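Local structure of uncharacterized protein (Staphylococcus aureus, 3P8A) at residues H246-D252 / I267-L273; G63-E67 / Y184-S190; H53-F59 / E71-N77; G91-A95 / L151-M155. The protein is of unknown function but carries a glyoxalase-like domain of the vicinal oxygen chelate family, whose members include metal-dependent enzymes and binding proteins. One frame throughout, in Å; residues are numbered along the deposited sequence.

Contact 1: H246-D252 / I267-L273; sequences HSVIIKD and IYRFEPL
I267 lays its CD1 methyl over one face of the H246 ring, 3.6 Å from the ring centroid and displaced toward the rim on the NE2 side, a CH-pi contact. The ring gets there because CG of H246 stands opposite its own backbone N (chi1 178°), while the branched isoleucine supplies a long arm to meet it. On the same face of the sheet, I249 and R269 run side by side in the same direction, and CD1 of I249 sits over the centre of the flat guanidinium, 4.1 Å from its CZ. R269 suits this half-exposed place: its bent chain gives apolar cover to I249, while NH1 donates to a water also bonded to OG of S247 and NH2 forms a long salt bridge with OE2 of E271. CG2 of I249 packs on that carboxylate. The face of V248, Y268, I250 and F270 is mostly apolar, though D252 lies on it too: CD1 of I250 lies 3.9 Å from CE1 of F270 and also meets the ring edge of Y268, whose hydroxyl bonds to H30. Between the strands run parallel backbone bonds, R269 N reaching V248 O at 2.8 Å and I250 N reaching R269 O at 2.7 Å. Strand 244-252 lies between antiparallel 189-198, where H246 and S247 form a classic bulge opposite I195, and parallel 266-272, which strand 259-263 flanks.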
# COMPACT_ATOMS: atom_id res chain seq x y z
N HIS A 246 9.36 -3.67 -3.86
CA HIS A 246 9.82 -4.66 -4.80
C HIS A 246 8.93 -5.86 -5.06
O HIS A 246 8.68 -6.19 -6.21
CB HIS A 246 11.23 -5.09 -4.36
CG HIS A 246 11.86 -6.16 -5.20
ND1 HIS A 246 12.51 -5.85 -6.39
CD2 HIS A 246 12.01 -7.48 -4.94
CE1 HIS A 246 13.03 -6.99 -6.82
NE2 HIS A 246 12.74 -8.01 -6.00
N SER A 247 8.51 -6.54 -4.02
CA SER A 247 7.74 -7.75 -4.17
C SER A 247 6.84 -8.04 -2.98
O SER A 247 7.02 -7.47 -1.91
CB SER A 247 8.67 -8.95 -4.42
OG SER A 247 9.35 -9.37 -3.25
N VAL A 248 5.87 -8.89 -3.20
CA VAL A 248 4.92 -9.32 -2.18
C VAL A 248 4.94 -10.86 -2.18
O VAL A 248 5.02 -11.49 -3.25
CB VAL A 248 3.51 -8.67 -2.35
CG1 VAL A 248 2.75 -9.21 -3.58
CG2 VAL A 248 2.66 -8.81 -1.08
N ILE A 249 4.96 -11.47 -0.98
CA ILE A 249 4.97 -12.93 -0.83
C ILE A 249 3.59 -13.31 -0.35
O ILE A 249 3.15 -12.81 0.68
CB ILE A 249 6.10 -13.48 0.08
CG1 ILE A 249 7.49 -12.98 -0.40
CG2 ILE A 249 6.05 -15.03 0.16
CD1 ILE A 249 8.65 -13.33 0.55
N ILE A 250 2.91 -14.14 -1.13
CA ILE A 250 1.53 -14.56 -0.88
C ILE A 250 1.50 -16.05 -0.67
O ILE A 250 1.89 -16.81 -1.55
CB ILE A 250 0.52 -14.12 -1.99
CG1 ILE A 250 0.62 -12.60 -2.27
CG2 ILE A 250 -0.92 -14.46 -1.55
CD1 ILE A 250 -0.01 -12.16 -3.66
N LYS A 251 1.02 -16.47 0.49
CA LYS A 251 0.87 -17.88 0.79
C LYS A 251 -0.36 -18.35 -0.00
O LYS A 251 -1.38 -17.65 -0.02
CB LYS A 251 0.67 -18.09 2.30
CG LYS A 251 1.96 -18.11 3.09
CD LYS A 251 1.71 -18.49 4.56
CE LYS A 251 1.66 -17.32 5.53
NZ LYS A 251 0.47 -16.45 5.35
N ASP A 252 -0.22 -19.45 -0.74
CA ASP A 252 -1.30 -19.98 -1.56
C ASP A 252 -1.62 -21.41 -1.11
O ASP A 252 -0.80 -22.31 -1.32
CB ASP A 252 -0.94 -19.91 -3.07
CG ASP A 252 -1.99 -20.42 -4.06
OD1 ASP A 252 -3.17 -20.56 -3.66
OD2 ASP A 252 -1.63 -20.64 -5.24
N ILE A 267 6.50 -7.70 -8.49
CA ILE A 267 6.76 -9.14 -8.36
C ILE A 267 5.79 -9.71 -7.37
O ILE A 267 5.72 -9.24 -6.24
CB ILE A 267 8.23 -9.49 -8.00
CG1 ILE A 267 9.22 -8.81 -8.98
CG2 ILE A 267 8.45 -11.03 -7.93
CD1 ILE A 267 10.58 -8.68 -8.46
N TYR A 268 4.99 -10.68 -7.82
CA TYR A 268 4.05 -11.38 -6.95
C TYR A 268 4.64 -12.77 -6.76
O TYR A 268 4.76 -13.50 -7.73
CB TYR A 268 2.65 -11.44 -7.57
CG TYR A 268 1.97 -10.09 -7.71
CD1 TYR A 268 1.03 -9.66 -6.77
CD2 TYR A 268 2.27 -9.24 -8.77
CE1 TYR A 268 0.41 -8.42 -6.88
CE2 TYR A 268 1.66 -7.99 -8.89
CZ TYR A 268 0.72 -7.59 -7.95
OH TYR A 268 0.11 -6.36 -8.07
N ARG A 269 5.10 -13.10 -5.53
CA ARG A 269 5.68 -14.42 -5.21
C ARG A 269 4.63 -15.25 -4.50
O ARG A 269 4.00 -14.76 -3.56
CB ARG A 269 6.94 -14.28 -4.35
CG ARG A 269 8.14 -13.67 -5.07
CD ARG A 269 9.31 -13.32 -4.15
NE ARG A 269 9.90 -14.50 -3.51
CZ ARG A 269 10.93 -14.48 -2.66
NH1 ARG A 269 11.51 -13.33 -2.34
NH2 ARG A 269 11.38 -15.60 -2.12
N PHE A 270 4.43 -16.50 -4.94
CA PHE A 270 3.45 -17.40 -4.34
C PHE A 270 4.14 -18.59 -3.75
O PHE A 270 5.01 -19.20 -4.39
CB PHE A 270 2.38 -17.83 -5.36
CG PHE A 270 1.55 -16.69 -5.91
CD1 PHE A 270 0.30 -16.39 -5.37
CD2 PHE A 270 2.03 -15.90 -6.96
CE1 PHE A 270 -0.46 -15.33 -5.89
CE2 PHE A 270 1.26 -14.85 -7.47
CZ PHE A 270 0.02 -14.59 -6.96
N GLU A 271 3.78 -18.92 -2.51
CA GLU A 271 4.40 -20.04 -1.81
C GLU A 271 3.36 -20.99 -1.22
O GLU A 271 2.33 -20.52 -0.73
CB GLU A 271 5.39 -19.53 -0.74
CG GLU A 271 6.57 -18.78 -1.37
CD GLU A 271 7.69 -18.26 -0.48
OE1 GLU A 271 7.64 -18.48 0.75
OE2 GLU A 271 8.62 -17.64 -1.04
N PRO A 272 3.63 -22.32 -1.24
CA PRO A 272 2.68 -23.27 -0.63
C PRO A 272 2.54 -23.13 0.89
O PRO A 272 3.44 -22.57 1.55
CB PRO A 272 3.28 -24.65 -0.98
CG PRO A 272 4.31 -24.39 -2.02
CD PRO A 272 4.82 -23.02 -1.76
N LEU A 273 1.46 -23.73 1.46
CA LEU A 273 1.04 -23.77 2.88
C LEU A 273 0.38 -22.49 3.38
O LEU A 273 -0.82 -22.49 3.70
CB LEU A 273 2.13 -24.27 3.85
CG LEU A 273 2.39 -25.78 3.89
CD1 LEU A 273 3.87 -26.07 4.05
CD2 LEU A 273 1.61 -26.45 5.01
O HOH W 1 11.78 -11.01 -3.83

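Contact 2: G63-E67 / Y184-S190; sequences GYINE and YFQKQFS
Y64 lies alongside Y184, the two rings pointing the same way with planes 19° apart, but slid so far that they barely overlap. The closest touch is CD2 of Y64 on CB of Y184, at 3.4 Å. Next to them F185 receives backbone on one ring face: N of E67 sits 3.5 Å above its plane, near the rim, while CB of Y64 meets the ring edge. A large flat side chain suits this place, since it covers the turning chain without needing a polar partner.

Q186 supplies the polar link. Its extended chain brings NE2 to the carbonyl O of Y64, 2.8 Å away, in a bent bond whose acceptor lies out of the amide plane; OE1 is taken by N of K46, so both ends of the buried amide are used. At the solvent side, N66 OD1, E67 OE1 and K187 NZ share one water, the extended K187 side chain crossing that of N66 at about a right angle. Inward, CG2 of I65 packs 3.7 Å from CB of F189. The contact joins the end of strand 58-64 to the type I turn Q186-F189 that leads into strand 189-198, with helix 176-181 touching Y64 and strand 244-252 alongside F189 and S190.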
# COMPACT_ATOMS: atom_id res chain seq x y z
N GLY A 63 -7.96 -6.48 -6.01
CA GLY A 63 -7.69 -7.88 -5.78
C GLY A 63 -7.84 -8.14 -4.29
O GLY A 63 -6.89 -7.95 -3.53
N TYR A 64 -9.06 -8.53 -3.85
CA TYR A 64 -9.31 -8.81 -2.44
C TYR A 64 -8.69 -10.13 -2.03
O TYR A 64 -8.96 -11.16 -2.64
CB TYR A 64 -10.82 -8.79 -2.12
CG TYR A 64 -11.46 -7.42 -2.25
CD1 TYR A 64 -11.31 -6.47 -1.25
CD2 TYR A 64 -12.25 -7.10 -3.35
CE1 TYR A 64 -11.92 -5.22 -1.35
CE2 TYR A 64 -12.87 -5.86 -3.46
CZ TYR A 64 -12.70 -4.92 -2.45
OH TYR A 64 -13.31 -3.69 -2.55
N ILE A 65 -7.84 -10.09 -1.00
CA ILE A 65 -7.17 -11.27 -0.49
C ILE A 65 -7.92 -11.75 0.76
O ILE A 65 -8.87 -12.51 0.63
CB ILE A 65 -5.63 -11.03 -0.31
CG1 ILE A 65 -4.98 -10.46 -1.58
CG2 ILE A 65 -4.91 -12.30 0.15
CD1 ILE A 65 -5.13 -11.37 -2.92
N ASN A 66 -7.53 -11.26 1.95
CA ASN A 66 -8.16 -11.65 3.21
C ASN A 66 -7.98 -10.53 4.24
O ASN A 66 -6.91 -10.41 4.85
CB ASN A 66 -7.59 -13.00 3.70
CG ASN A 66 -8.37 -13.67 4.82
OD1 ASN A 66 -9.36 -13.15 5.36
ND2 ASN A 66 -7.91 -14.85 5.22
N GLU A 67 -9.00 -9.65 4.35
CA GLU A 67 -9.04 -8.48 5.24
C GLU A 67 -7.97 -7.43 4.82
O GLU A 67 -7.68 -6.47 5.55
CB GLU A 67 -8.98 -8.88 6.74
CG GLU A 67 -10.20 -9.65 7.19
CD GLU A 67 -10.08 -10.33 8.54
OE1 GLU A 67 -9.89 -11.57 8.57
OE2 GLU A 67 -10.18 -9.62 9.57
N TYR A 184 -15.99 -11.18 -1.71
CA TYR A 184 -14.86 -10.93 -2.61
C TYR A 184 -13.52 -11.51 -2.14
O TYR A 184 -12.62 -11.64 -2.97
CB TYR A 184 -14.69 -9.42 -2.90
CG TYR A 184 -15.93 -8.72 -3.40
CD1 TYR A 184 -16.64 -9.20 -4.50
CD2 TYR A 184 -16.37 -7.53 -2.82
CE1 TYR A 184 -17.77 -8.55 -4.98
CE2 TYR A 184 -17.51 -6.87 -3.28
CZ TYR A 184 -18.20 -7.38 -4.36
OH TYR A 184 -19.33 -6.74 -4.81
N PHE A 185 -13.38 -11.85 -0.84
CA PHE A 185 -12.14 -12.39 -0.29
C PHE A 185 -11.77 -13.74 -0.92
O PHE A 185 -12.63 -14.62 -1.05
CB PHE A 185 -12.18 -12.51 1.24
CG PHE A 185 -12.24 -11.24 2.07
CD1 PHE A 185 -11.94 -10.00 1.51
CD2 PHE A 185 -12.59 -11.29 3.42
CE1 PHE A 185 -12.00 -8.83 2.27
CE2 PHE A 185 -12.65 -10.12 4.18
CZ PHE A 185 -12.35 -8.90 3.61
N GLN A 186 -10.50 -13.89 -1.29
CA GLN A 186 -9.98 -15.12 -1.91
C GLN A 186 -9.09 -15.73 -0.85
O GLN A 186 -7.89 -15.48 -0.82
CB GLN A 186 -9.21 -14.77 -3.19
CG GLN A 186 -10.05 -14.02 -4.20
CD GLN A 186 -9.20 -13.45 -5.29
OE1 GLN A 186 -8.73 -14.18 -6.17
NE2 GLN A 186 -9.00 -12.14 -5.26
N LYS A 187 -9.72 -16.47 0.06
CA LYS A 187 -9.14 -17.05 1.27
C LYS A 187 -8.09 -18.17 1.12
O LYS A 187 -7.46 -18.56 2.12
CB LYS A 187 -10.20 -17.31 2.33
CG LYS A 187 -10.74 -15.98 2.89
CD LYS A 187 -11.79 -16.15 3.96
CE LYS A 187 -12.22 -14.80 4.50
NZ LYS A 187 -13.26 -14.93 5.56
N GLN A 188 -7.83 -18.59 -0.13
CA GLN A 188 -6.77 -19.55 -0.48
C GLN A 188 -5.42 -18.78 -0.37
O GLN A 188 -4.37 -19.39 -0.18
CB GLN A 188 -6.98 -20.07 -1.93
CG GLN A 188 -6.79 -19.01 -3.02
CD GLN A 188 -7.75 -19.03 -4.18
OE1 GLN A 188 -7.37 -19.25 -5.34
NE2 GLN A 188 -9.01 -18.73 -3.91
N PHE A 189 -5.49 -17.43 -0.51
CA PHE A 189 -4.34 -16.53 -0.44
C PHE A 189 -4.27 -15.81 0.88
O PHE A 189 -5.29 -15.50 1.48
CB PHE A 189 -4.40 -15.49 -1.56
CG PHE A 189 -4.48 -16.04 -2.95
CD1 PHE A 189 -3.49 -16.87 -3.45
CD2 PHE A 189 -5.51 -15.65 -3.80
CE1 PHE A 189 -3.56 -17.36 -4.75
CE2 PHE A 189 -5.58 -16.14 -5.10
CZ PHE A 189 -4.62 -17.00 -5.57
N SER A 190 -3.04 -15.48 1.28
CA SER A 190 -2.72 -14.75 2.49
C SER A 190 -1.40 -14.00 2.27
O SER A 190 -0.39 -14.63 1.95
CB SER A 190 -2.60 -15.71 3.67
OG SER A 190 -2.66 -15.03 4.91
O HOH W 2 -11.34 -13.57 7.40

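Contact 3: H53-F59 / E71-N77; sequences HHKYGTF and ELLDVEN. With GOL (glycerol), chain C.
The beta hairpin of strands 58-64 and 69-75, part of the glyoxalase-like fold, together with H53 from the end of strand 48-53 just before it, lines a pocket that holds a glycerol, probably from the crystallisation liquor. H53 and E71 reach it from the two segments: NE2 of H53 is 2.7 Å from glycerol O2, and glycerol O3 donates to OE2 of E71. R139 and Y69 bind the same molecule. The imidazole is fixed in rotation at its other nitrogen, ND1, which is hydrogen-bonded to OG1 of T58, while CD1 of L73 fills in at the ring edge; N60 likewise positions E71 by donating to OE2. Histidine suits the place because its two ring nitrogens can bond to T58 and to the glycerol at once.

T58 and V75 form a non-hydrogen-bonded antiparallel pair. F59 and D74 form a hydrogen-bonded one, with F59 N to D74 O and D74 N to F59 O both 2.9 Å. With chi1 at 61°, CG of F59 sits between its backbone N and carbonyl carbon, and the ring folds over D74, whose CB lies 4.1 Å from the ring centroid, over one face. D74 OD2 is held by N of L35. G57 turns the chain at positive phi, with N77 O packed close where glycine has no side chain, and its carbonyl O takes two donors: E76 N at 2.8 Å and N77 N at 2.9 Å, the latter on a lone pair.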
# COMPACT_ATOMS: atom_id res chain seq x y z
N HIS A 53 -11.30 8.32 -8.31
CA HIS A 53 -10.91 9.27 -7.28
C HIS A 53 -10.99 10.64 -7.96
O HIS A 53 -10.07 11.02 -8.70
CB HIS A 53 -9.48 8.99 -6.75
CG HIS A 53 -9.27 7.61 -6.21
ND1 HIS A 53 -8.39 6.72 -6.82
CD2 HIS A 53 -9.79 7.01 -5.11
CE1 HIS A 53 -8.42 5.62 -6.09
NE2 HIS A 53 -9.24 5.76 -5.04
N HIS A 54 -12.14 11.36 -7.78
CA HIS A 54 -12.39 12.64 -8.44
C HIS A 54 -11.33 13.69 -8.23
O HIS A 54 -11.01 14.39 -9.18
CB HIS A 54 -13.79 13.21 -8.15
CG HIS A 54 -14.17 14.28 -9.14
ND1 HIS A 54 -14.80 13.96 -10.34
CD2 HIS A 54 -13.92 15.61 -9.12
CE1 HIS A 54 -14.94 15.11 -10.99
NE2 HIS A 54 -14.43 16.13 -10.29
N LYS A 55 -10.76 13.78 -7.01
CA LYS A 55 -9.70 14.75 -6.68
C LYS A 55 -8.44 14.59 -7.53
O LYS A 55 -7.78 15.59 -7.82
CB LYS A 55 -9.28 14.57 -5.22
CG LYS A 55 -10.20 15.15 -4.18
CD LYS A 55 -9.89 14.59 -2.78
CE LYS A 55 -8.54 14.98 -2.23
NZ LYS A 55 -8.43 16.44 -1.95
N TYR A 56 -8.09 13.34 -7.89
CA TYR A 56 -6.84 13.04 -8.59
C TYR A 56 -6.93 12.62 -10.04
O TYR A 56 -5.94 12.77 -10.75
CB TYR A 56 -6.04 12.00 -7.80
CG TYR A 56 -5.76 12.40 -6.37
CD1 TYR A 56 -4.86 13.43 -6.07
CD2 TYR A 56 -6.39 11.76 -5.31
CE1 TYR A 56 -4.61 13.81 -4.75
CE2 TYR A 56 -6.17 12.14 -3.99
CZ TYR A 56 -5.26 13.15 -3.72
OH TYR A 56 -5.00 13.50 -2.42
N GLY A 57 -8.08 12.13 -10.48
CA GLY A 57 -8.26 11.69 -11.87
C GLY A 57 -7.80 10.27 -12.12
O GLY A 57 -7.52 9.90 -13.27
N THR A 58 -7.70 9.46 -11.04
CA THR A 58 -7.25 8.06 -11.05
C THR A 58 -8.43 7.13 -10.84
O THR A 58 -9.48 7.57 -10.35
CB THR A 58 -6.17 7.80 -9.98
OG1 THR A 58 -6.62 8.27 -8.70
CG2 THR A 58 -4.83 8.41 -10.33
N PHE A 59 -8.26 5.84 -11.21
CA PHE A 59 -9.25 4.77 -11.01
C PHE A 59 -8.54 3.50 -10.64
O PHE A 59 -7.35 3.34 -10.94
CB PHE A 59 -10.14 4.55 -12.26
CG PHE A 59 -9.41 4.14 -13.52
CD1 PHE A 59 -8.75 5.08 -14.30
CD2 PHE A 59 -9.44 2.82 -13.96
CE1 PHE A 59 -8.09 4.70 -15.46
CE2 PHE A 59 -8.78 2.44 -15.13
CZ PHE A 59 -8.11 3.38 -15.88
N GLU A 71 -4.44 -3.01 -4.58
CA GLU A 71 -5.05 -1.93 -5.31
C GLU A 71 -4.26 -1.71 -6.59
O GLU A 71 -3.10 -1.33 -6.54
CB GLU A 71 -5.16 -0.65 -4.48
CG GLU A 71 -5.97 0.43 -5.20
CD GLU A 71 -5.89 1.83 -4.63
OE1 GLU A 71 -4.96 2.10 -3.85
OE2 GLU A 71 -6.73 2.68 -5.02
N LEU A 72 -4.88 -2.00 -7.73
CA LEU A 72 -4.26 -1.74 -9.03
C LEU A 72 -4.76 -0.37 -9.38
O LEU A 72 -5.94 -0.12 -9.29
CB LEU A 72 -4.67 -2.76 -10.08
CG LEU A 72 -4.46 -4.23 -9.79
CD1 LEU A 72 -4.62 -4.99 -11.03
CD2 LEU A 72 -3.06 -4.52 -9.16
N LEU A 73 -3.87 0.54 -9.71
CA LEU A 73 -4.21 1.94 -9.91
C LEU A 73 -3.75 2.45 -11.24
O LEU A 73 -2.66 2.12 -11.69
CB LEU A 73 -3.60 2.77 -8.72
CG LEU A 73 -3.95 4.28 -8.60
CD1 LEU A 73 -5.43 4.50 -8.18
CD2 LEU A 73 -3.02 4.98 -7.61
N ASP A 74 -4.60 3.28 -11.91
CA ASP A 74 -4.24 3.93 -13.17
C ASP A 74 -4.80 5.37 -13.20
O ASP A 74 -5.61 5.73 -12.37
CB ASP A 74 -4.74 3.11 -14.36
CG ASP A 74 -4.16 3.44 -15.75
OD1 ASP A 74 -3.16 4.23 -15.83
OD2 ASP A 74 -4.62 2.83 -16.73
N VAL A 75 -4.35 6.17 -14.16
CA VAL A 75 -4.77 7.54 -14.32
C VAL A 75 -5.63 7.70 -15.57
O VAL A 75 -5.22 7.31 -16.67
CB VAL A 75 -3.59 8.55 -14.22
CG1 VAL A 75 -2.34 8.05 -14.94
CG2 VAL A 75 -3.98 9.96 -14.68
N GLU A 76 -6.84 8.24 -15.38
CA GLU A 76 -7.80 8.53 -16.44
C GLU A 76 -7.62 9.99 -16.91
O GLU A 76 -7.62 10.25 -18.11
CB GLU A 76 -9.24 8.24 -15.96
CG GLU A 76 -10.37 8.92 -16.75
CD GLU A 76 -10.43 8.68 -18.25
OE1 GLU A 76 -9.99 7.60 -18.72
OE2 GLU A 76 -10.91 9.59 -18.97
N ASN A 77 -7.51 10.92 -15.95
CA ASN A 77 -7.34 12.35 -16.21
C ASN A 77 -5.94 12.84 -15.79
O ASN A 77 -5.75 13.30 -14.66
CB ASN A 77 -8.49 13.16 -15.56
CG ASN A 77 -8.50 14.64 -15.89
OD1 ASN A 77 -7.58 15.19 -16.48
ND2 ASN A 77 -9.53 15.34 -15.45
C1 GOL C . -8.98 1.54 -2.81
O1 GOL C . -10.02 0.97 -2.13
C2 GOL C . -9.12 2.97 -2.47
O2 GOL C . -9.73 3.55 -3.60
C3 GOL C . -7.73 3.50 -2.12
O3 GOL C . -7.23 4.49 -3.06

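Contact 4: G91-A95 / L151-M155; sequences GVAFA and LLYIM
The single hydrogen bond of this contact runs from the backbone N of F94 to the hydroxyl OH of Y153, 3.1 Å long and nearly straight at 165°. Tyrosine suits the place because its ring spans the gap and its tip delivers a polar atom to a buried loop N-H. The same oxygen lies in the plane of the F94 ring, at its edge, 3.2 Å from CD2.

The contact with the ring face is made by backbone: the V92-A93 peptide lies over one side of the Y153 ring, with N of A93 above its centre. CB of A93 turns away overall, while its CA comes 3.5 Å from OH of Y153.

Apolar packing completes the surface. V92 spreads its two methyls along the strand, CG2 resting 3.6 Å from CB of Y153 and CG1 equally near CG of selenomethionine M155. CD1 of L151 comes within 3.8 Å of CD2 of F94, the two side chains crossing at about a right angle; F94 also meets H53 edge to face and borders the bound glycerol, probably from the crystallisation liquor. The loop between helices 78-84 and 97-100 thus covers strand 147-155, which is flanked in the sheet by strands 130-139 and 166-170, while helix 117-125 packs on L152 and I154.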
# COMPACT_ATOMS: atom_id res chain seq x y z
N GLY A 91 2.37 16.52 -3.07
CA GLY A 91 3.73 16.12 -2.76
C GLY A 91 3.78 14.85 -1.93
O GLY A 91 4.81 14.16 -1.93
N VAL A 92 2.67 14.50 -1.24
CA VAL A 92 2.56 13.29 -0.41
C VAL A 92 1.52 12.25 -0.88
O VAL A 92 1.62 11.09 -0.47
CB VAL A 92 2.35 13.61 1.10
CG1 VAL A 92 3.50 14.43 1.67
CG2 VAL A 92 1.01 14.30 1.35
N ALA A 93 0.49 12.68 -1.61
CA ALA A 93 -0.64 11.81 -1.97
C ALA A 93 -0.27 10.51 -2.71
O ALA A 93 0.68 10.51 -3.50
CB ALA A 93 -1.69 12.59 -2.75
N PHE A 94 -1.02 9.42 -2.46
CA PHE A 94 -0.76 8.15 -3.12
C PHE A 94 -0.87 8.25 -4.65
O PHE A 94 0.00 7.73 -5.34
CB PHE A 94 -1.64 7.01 -2.57
CG PHE A 94 -3.07 7.07 -3.06
CD1 PHE A 94 -3.48 6.28 -4.11
CD2 PHE A 94 -3.97 7.98 -2.51
CE1 PHE A 94 -4.79 6.38 -4.61
CE2 PHE A 94 -5.26 8.10 -3.03
CZ PHE A 94 -5.67 7.29 -4.06
N ALA A 95 -1.91 8.93 -5.19
CA ALA A 95 -2.13 9.02 -6.64
C ALA A 95 -1.05 9.77 -7.42
O ALA A 95 -0.64 9.33 -8.48
CB ALA A 95 -3.51 9.61 -6.92
N LEU A 151 -7.44 9.60 4.75
CA LEU A 151 -6.02 9.27 4.63
C LEU A 151 -5.19 10.26 5.44
O LEU A 151 -5.57 11.42 5.59
CB LEU A 151 -5.57 9.28 3.16
CG LEU A 151 -6.27 8.32 2.21
CD1 LEU A 151 -5.71 8.44 0.84
CD2 LEU A 151 -6.14 6.87 2.66
N LEU A 152 -4.06 9.81 5.97
CA LEU A 152 -3.12 10.65 6.70
C LEU A 152 -1.74 10.29 6.17
O LEU A 152 -1.43 9.10 6.00
CB LEU A 152 -3.21 10.41 8.21
CG LEU A 152 -2.27 11.23 9.12
CD1 LEU A 152 -2.73 12.68 9.25
CD2 LEU A 152 -2.16 10.58 10.46
N TYR A 153 -0.96 11.30 5.81
CA TYR A 153 0.36 11.10 5.25
C TYR A 153 1.44 11.62 6.14
O TYR A 153 1.25 12.63 6.82
CB TYR A 153 0.46 11.81 3.92
CG TYR A 153 -0.49 11.28 2.87
CD1 TYR A 153 -0.16 10.17 2.11
CD2 TYR A 153 -1.67 11.95 2.58
CE1 TYR A 153 -1.02 9.69 1.12
CE2 TYR A 153 -2.52 11.51 1.56
CZ TYR A 153 -2.19 10.36 0.85
OH TYR A 153 -2.99 9.92 -0.17
N ILE A 154 2.61 10.98 6.07
CA ILE A 154 3.80 11.45 6.77
C ILE A 154 4.56 12.34 5.79
O ILE A 154 4.78 11.96 4.65
CB ILE A 154 4.66 10.27 7.27
CG1 ILE A 154 3.92 9.53 8.41
CG2 ILE A 154 6.07 10.75 7.70
CD1 ILE A 154 4.49 8.18 8.72
N MSE A 155 4.96 13.54 6.24
CA MSE A 155 5.77 14.43 5.42
C MSE A 155 7.18 14.58 6.04
O MSE A 155 7.43 15.46 6.87
CB MSE A 155 5.07 15.77 5.21
CG MSE A 155 5.50 16.42 3.93
SE MSE A 155 5.69 18.30 4.22
CE MSE A 155 7.57 18.26 4.78

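From the N terminus, contact 3 comes first and closes a short hairpin loop, pairing strand 58-64 with 69-75. Contact 2 starts on that same strand 58-64 and reaches 117 residues on to the approach to strand 189-198, so it crosses contact 3 and spans contact 4 entirely. Contact 4 sets the loop 91-95 on strand 147-155, and meets contact 3 where F94 touches H53 and L73. Contact 1 follows in series, pairing strands 244-252 and 266-272. It touches contact 2 through K251 and S190. Contact 3 thus lies within the eight-stranded sheet and contact 4 packs a loop on it, contact 1 belongs to the seven-stranded one, and contact 2 bridges the two.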